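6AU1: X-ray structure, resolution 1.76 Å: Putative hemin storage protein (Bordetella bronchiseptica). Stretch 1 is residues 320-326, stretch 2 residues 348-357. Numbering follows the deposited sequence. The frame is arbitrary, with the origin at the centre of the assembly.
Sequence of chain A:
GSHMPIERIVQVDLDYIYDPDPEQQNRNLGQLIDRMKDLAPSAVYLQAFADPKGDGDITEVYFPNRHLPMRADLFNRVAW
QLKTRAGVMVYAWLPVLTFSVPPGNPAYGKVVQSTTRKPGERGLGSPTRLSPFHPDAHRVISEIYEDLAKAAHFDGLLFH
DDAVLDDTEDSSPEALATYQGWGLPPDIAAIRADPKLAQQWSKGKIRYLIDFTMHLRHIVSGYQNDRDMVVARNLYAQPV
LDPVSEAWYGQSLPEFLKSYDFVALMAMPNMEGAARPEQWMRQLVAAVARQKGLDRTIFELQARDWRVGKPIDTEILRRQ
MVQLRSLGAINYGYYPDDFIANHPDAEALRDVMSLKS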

ATOM      1  N   GLN A 320     -21.474   3.236  -2.392  1.00 19.13           N
ATOM      2  CA  GLN A 320     -20.626   2.528  -1.436  1.00 18.87           C
ATOM      3  C   GLN A 320     -20.254   3.453  -0.276  1.00 20.49           C
ATOM      4  O   GLN A 320     -20.280   3.045   0.890  1.00 19.65           O
ATOM      5  CB  GLN A 320     -19.364   1.969  -2.110  1.00 16.83           C
ATOM      6  CG  GLN A 320     -19.660   0.796  -3.021  1.00 17.25           C
ATOM      7  CD  GLN A 320     -18.398   0.202  -3.614  1.00 19.35           C
ATOM      8  OE1 GLN A 320     -17.410   0.907  -3.821  1.00 19.49           O
ATOM      9  NE2 GLN A 320     -18.420  -1.097  -3.873  1.00 22.97           N
ATOM     10  N   MET A 321     -19.945   4.707  -0.590  1.00 16.46           N
ATOM     11  CA  MET A 321     -19.613   5.667   0.458  1.00 15.78           C
ATOM     12  C   MET A 321     -20.813   5.938   1.363  1.00 18.88           C
ATOM     13  O   MET A 321     -20.662   6.002   2.581  1.00 19.95           O
ATOM     14  CB  MET A 321     -19.089   6.966  -0.151  1.00 16.66           C
ATOM     15  CG  MET A 321     -17.719   6.788  -0.808  1.00 17.32           C
ATOM     16  SD  MET A 321     -17.194   8.282  -1.648  1.00 17.56           S
ATOM     17  CE  MET A 321     -15.618   7.736  -2.314  1.00 19.37           C
ATOM     18  N   VAL A 322     -22.004   6.069   0.782  1.00 18.52           N
ATOM     19  CA  VAL A 322     -23.195   6.297   1.596  1.00 20.64           C
ATOM     20  C   VAL A 322     -23.449   5.073   2.477  1.00 22.74           C
ATOM     21  O   VAL A 322     -23.825   5.207   3.648  1.00 22.15           O
ATOM     22  CB  VAL A 322     -24.440   6.616   0.721  1.00 22.69           C
ATOM     23  CG1 VAL A 322     -25.744   6.598   1.555  1.00 25.37           C
ATOM     24  CG2 VAL A 322     -24.256   7.971   0.035  1.00 22.91           C
ATOM     25  N   GLN A 323     -23.210   3.882   1.930  1.00 22.93           N
ATOM     26  CA  GLN A 323     -23.424   2.664   2.704  1.00 24.93           C
ATOM     27  C   GLN A 323     -22.482   2.635   3.906  1.00 20.09           C
ATOM     28  O   GLN A 323     -22.908   2.308   5.024  1.00 23.70           O
ATOM     29  CB  GLN A 323     -23.226   1.405   1.843  1.00 22.45           C
ATOM     30  CG  GLN A 323     -23.396   0.107   2.636  1.00 27.99           C
ATOM     31  CD  GLN A 323     -22.967  -1.138   1.860  1.00 30.48           C
ATOM     32  OE1 GLN A 323     -22.202  -1.056   0.900  1.00 34.55           O
ATOM     33  NE2 GLN A 323     -23.474  -2.296   2.277  1.00 28.00           N
ATOM     34  N   LEU A 324     -21.210   2.953   3.666  1.00 20.24           N
ATOM     35  CA  LEU A 324     -20.216   3.050   4.742  1.00 19.82           C
ATOM     36  C   LEU A 324     -20.669   4.037   5.814  1.00 20.56           C
ATOM     37  O   LEU A 324     -20.657   3.718   7.005  1.00 22.36           O
ATOM     38  CB  LEU A 324     -18.846   3.468   4.199  1.00 16.74           C
ATOM     39  CG  LEU A 324     -18.106   2.473   3.302  1.00 18.44           C
ATOM     40  CD1 LEU A 324     -16.831   3.103   2.732  1.00 18.40           C
ATOM     41  CD2 LEU A 324     -17.799   1.168   4.043  1.00 23.66           C
ATOM     42  N   ARG A 325     -21.076   5.232   5.393  1.00 19.14           N
ATOM     43  CA  ARG A 325     -21.572   6.231   6.346  1.00 20.67           C
ATOM     44  C   ARG A 325     -22.725   5.687   7.194  1.00 23.55           C
ATOM     45  O   ARG A 325     -22.761   5.894   8.409  1.00 24.15           O
ATOM     46  CB  ARG A 325     -22.011   7.497   5.615  1.00 21.42           C
ATOM     47  CG  ARG A 325     -20.872   8.189   4.865  1.00 21.08           C
ATOM     48  CD  ARG A 325     -21.407   9.158   3.822  1.00 21.91           C
ATOM     49  NE  ARG A 325     -22.056  10.309   4.438  1.00 23.79           N
ATOM     50  CZ  ARG A 325     -21.415  11.423   4.757  1.00 24.84           C
ATOM     51  NH1 ARG A 325     -20.116  11.513   4.517  1.00 23.96           N
ATOM     52  NH2 ARG A 325     -22.066  12.435   5.309  1.00 28.80           N
ATOM     53  N   SER A 326     -23.657   4.980   6.559  1.00 23.64           N
ATOM     54  CA  SER A 326     -24.830   4.460   7.264  1.00 26.09           C
ATOM     55  C   SER A 326     -24.456   3.387   8.284  1.00 26.36           C
ATOM     56  O   SER A 326     -25.225   3.110   9.205  1.00 28.47           O
ATOM     57  CB  SER A 326     -25.845   3.881   6.278  1.00 29.69           C
ATOM     58  OG  SER A 326     -25.391   2.623   5.792  1.00 27.98           O
ATOM     59  N   ALA A 348     -20.155  14.963  -8.413  1.00 35.18           N
ATOM     60  CA  ALA A 348     -21.054  13.996  -7.804  1.00 31.48           C
ATOM     61  C   ALA A 348     -20.543  13.510  -6.452  1.00 26.11           C
ATOM     62  O   ALA A 348     -21.337  13.187  -5.573  1.00 30.62           O
ATOM     63  CB  ALA A 348     -21.267  12.825  -8.736  1.00 34.48           C
ATOM     64  N   LEU A 349     -19.221  13.454  -6.292  1.00 24.15           N
ATOM     65  CA  LEU A 349     -18.608  12.914  -5.077  1.00 21.69           C
ATOM     66  C   LEU A 349     -18.265  13.955  -4.030  1.00 24.20           C
ATOM     67  O   LEU A 349     -17.943  13.598  -2.898  1.00 25.34           O
ATOM     68  CB  LEU A 349     -17.321  12.159  -5.407  1.00 22.59           C
ATOM     69  CG  LEU A 349     -17.326  10.701  -5.829  1.00 27.71           C
ATOM     70  CD1 LEU A 349     -15.923  10.126  -5.620  1.00 27.12           C
ATOM     71  CD2 LEU A 349     -18.368   9.891  -5.077  1.00 27.46           C
ATOM     72  N   ARG A 350     -18.293  15.229  -4.408  1.00 23.35           N
ATOM     73  CA  ARG A 350     -17.892  16.301  -3.504  1.00 28.94           C
ATOM     74  C   ARG A 350     -18.564  16.204  -2.135  1.00 29.92           C
ATOM     75  O   ARG A 350     -17.893  16.320  -1.105  1.00 29.39           O
ATOM     76  CB  ARG A 350     -18.188  17.668  -4.129  1.00 34.06           C
ATOM     77  CG  ARG A 350     -17.538  18.826  -3.397  1.00 47.51           C
ATOM     78  CD  ARG A 350     -17.790  20.153  -4.101  1.00 57.12           C
ATOM     79  NE  ARG A 350     -17.442  20.099  -5.519  1.00 59.66           N
ATOM     80  CZ  ARG A 350     -18.321  20.208  -6.511  1.00 68.71           C
ATOM     81  NH1 ARG A 350     -17.912  20.148  -7.773  1.00 69.49           N
ATOM     82  NH2 ARG A 350     -19.610  20.385  -6.246  1.00 72.44           N
ATOM     83  N   ASP A 351     -19.874  15.966  -2.105  1.00 26.84           N
ATOM     84  CA  ASP A 351     -20.576  16.049  -0.830  1.00 28.37           C
ATOM     85  C   ASP A 351     -20.190  14.914   0.121  1.00 26.18           C
ATOM     86  O   ASP A 351     -20.205  15.107   1.336  1.00 29.49           O
ATOM     87  CB  ASP A 351     -22.107  16.103  -1.019  1.00 30.85           C
ATOM     88  CG  ASP A 351     -22.670  14.938  -1.827  1.00 29.57           C
ATOM     89  OD1 ASP A 351     -21.928  14.003  -2.194  1.00 27.74           O
ATOM     90  OD2 ASP A 351     -23.899  14.971  -2.088  1.00 34.21           O
ATOM     91  N   VAL A 352     -19.833  13.749  -0.410  1.00 23.55           N
ATOM     92  CA  VAL A 352     -19.450  12.653   0.477  1.00 21.94           C
ATOM     93  C   VAL A 352     -17.939  12.593   0.737  1.00 25.67           C
ATOM     94  O   VAL A 352     -17.498  11.910   1.657  1.00 22.81           O
ATOM     95  CB  VAL A 352     -19.921  11.282  -0.056  1.00 22.53           C
ATOM     96  CG1 VAL A 352     -21.425  11.135   0.137  1.00 22.86           C
ATOM     97  CG2 VAL A 352     -19.522  11.087  -1.515  1.00 19.46           C
ATOM     98  N   MET A 353     -17.145  13.314  -0.049  1.00 20.93           N
ATOM     99  CA  MET A 353     -15.706  13.300   0.184  1.00 23.67           C
ATOM    100  C   MET A 353     -15.303  14.504   1.020  1.00 34.94           C
ATOM    101  O   MET A 353     -14.169  14.590   1.487  1.00 40.29           O
ATOM    102  CB  MET A 353     -14.931  13.254  -1.135  1.00 23.78           C
ATOM    103  CG  MET A 353     -14.879  11.870  -1.779  1.00 20.65           C
ATOM    104  SD  MET A 353     -13.922  10.665  -0.819  1.00 23.04           S
ATOM    105  CE  MET A 353     -12.262  11.341  -0.976  1.00 21.69           C
ATOM    106  N   SER A 354     -16.252  15.417   1.224  1.00 35.84           N
ATOM    107  CA  SER A 354     -16.046  16.592   2.068  1.00 42.67           C
ATOM    108  C   SER A 354     -15.766  16.207   3.517  1.00 42.63           C
ATOM    109  O   SER A 354     -16.352  15.255   4.044  1.00 43.40           O
ATOM    110  CB  SER A 354     -17.267  17.516   2.005  1.00 47.04           C
ATOM    111  OG  SER A 354     -17.179  18.552   2.972  1.00 53.21           O
ATOM    112  N   LEU A 355     -14.869  16.953   4.158  1.00 40.58           N
ATOM    113  CA  LEU A 355     -14.482  16.673   5.541  1.00 43.13           C
ATOM    114  C   LEU A 355     -15.516  17.180   6.547  1.00 52.77           C
ATOM    115  O   LEU A 355     -15.326  17.059   7.759  1.00 53.69           O
ATOM    116  CB  LEU A 355     -13.109  17.286   5.844  1.00 44.73           C
ATOM    117  CG  LEU A 355     -11.919  16.632   5.130  1.00 38.91           C
ATOM    118  CD1 LEU A 355     -10.618  17.374   5.427  1.00 37.91           C
ATOM    119  CD2 LEU A 355     -11.808  15.165   5.517  1.00 34.98           C
ATOM    120  N   LYS A 356     -16.605  17.753   6.043  1.00 52.97           N
ATOM    121  CA  LYS A 356     -17.740  18.110   6.890  1.00 63.04           C
ATOM    122  C   LYS A 356     -18.807  17.023   6.792  1.00 70.28           C
ATOM    123  O   LYS A 356     -19.925  17.272   6.339  1.00 77.53           O
ATOM    124  CB  LYS A 356     -18.317  19.468   6.486  1.00 61.57           C
ATOM    125  N   SER A 357     -18.456  15.814   7.222  1.00 68.25           N
ATOM    126  CA  SER A 357     -19.311  14.653   7.008  1.00 65.07           C
ATOM    127  C   SER A 357     -19.220  13.627   8.135  1.00 68.08           C
ATOM    128  O   SER A 357     -19.381  12.424   7.911  1.00 58.65           O
ATOM    129  CB  SER A 357     -18.950  13.985   5.690  1.00 61.02           C
ATOM    130  OG  SER A 357     -19.180  14.822   4.569  1.00 66.36           O
ATOM    131  OXT SER A 357     -18.979  13.969   9.292  1.00 77.49           O
TER

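Met321 is the apolar centre of the contact. Its CA-to-CB bond points toward the second stretch, and its chain (chi1 m, chi2 and chi3 t) reaches three residues there: Met321 SD lies 3.6 Å from Val352 CG2 and 4.0 Å from Leu349 CD2, and Met321 CE is 3.7 Å from Met353 SD. Extension carries the sulfur and methyl across a gap that the backbones leave open, since the two helix axes come no closer than 10.6 Å. They run nearly parallel, 19° apart, and the closest CA pairing, Met321 with Val352, is 7.0 Å. Leu349 and Met353 approach less directly. The CA-to-CB bond of Leu349 points sideways, but the end of its side chain comes nearer; that of Met353 points away, yet its chain, m at all three chi angles, still brings SD to the Met321 methyl. Val352, whose CA-to-CB bond points toward the first helix, also serves the next layer: its CG1 meets Val322 CG2 at 4.2 Å, a looser contact at the exposed margin.

One turn on from Met321, and joined to it by the backbone hydrogen bond from Arg325 N to Met321 O (2.9 Å), Arg325 forms the polar edge. Val352 CG1 lies over one face of its guanidinium and 4.2 Å from Arg325 CD, so the arginine covers the valine with carbon as well as with its planar head. Ser357 CB sits at the guanidinium edge, near its plane, 3.0 Å from Arg325 NH1, a tight approach involving a poorly ordered C-terminal residue. Arg325 NH1 is 3.4 Å from Ser357 OG, but the angle is poor and no hydrogen bond forms; Ser357 OG donates to Ser354 O at 2.9 Å, while NH1 is hydrogen-bonded elsewhere in the structure. No hydrogen bond crosses between the stretches.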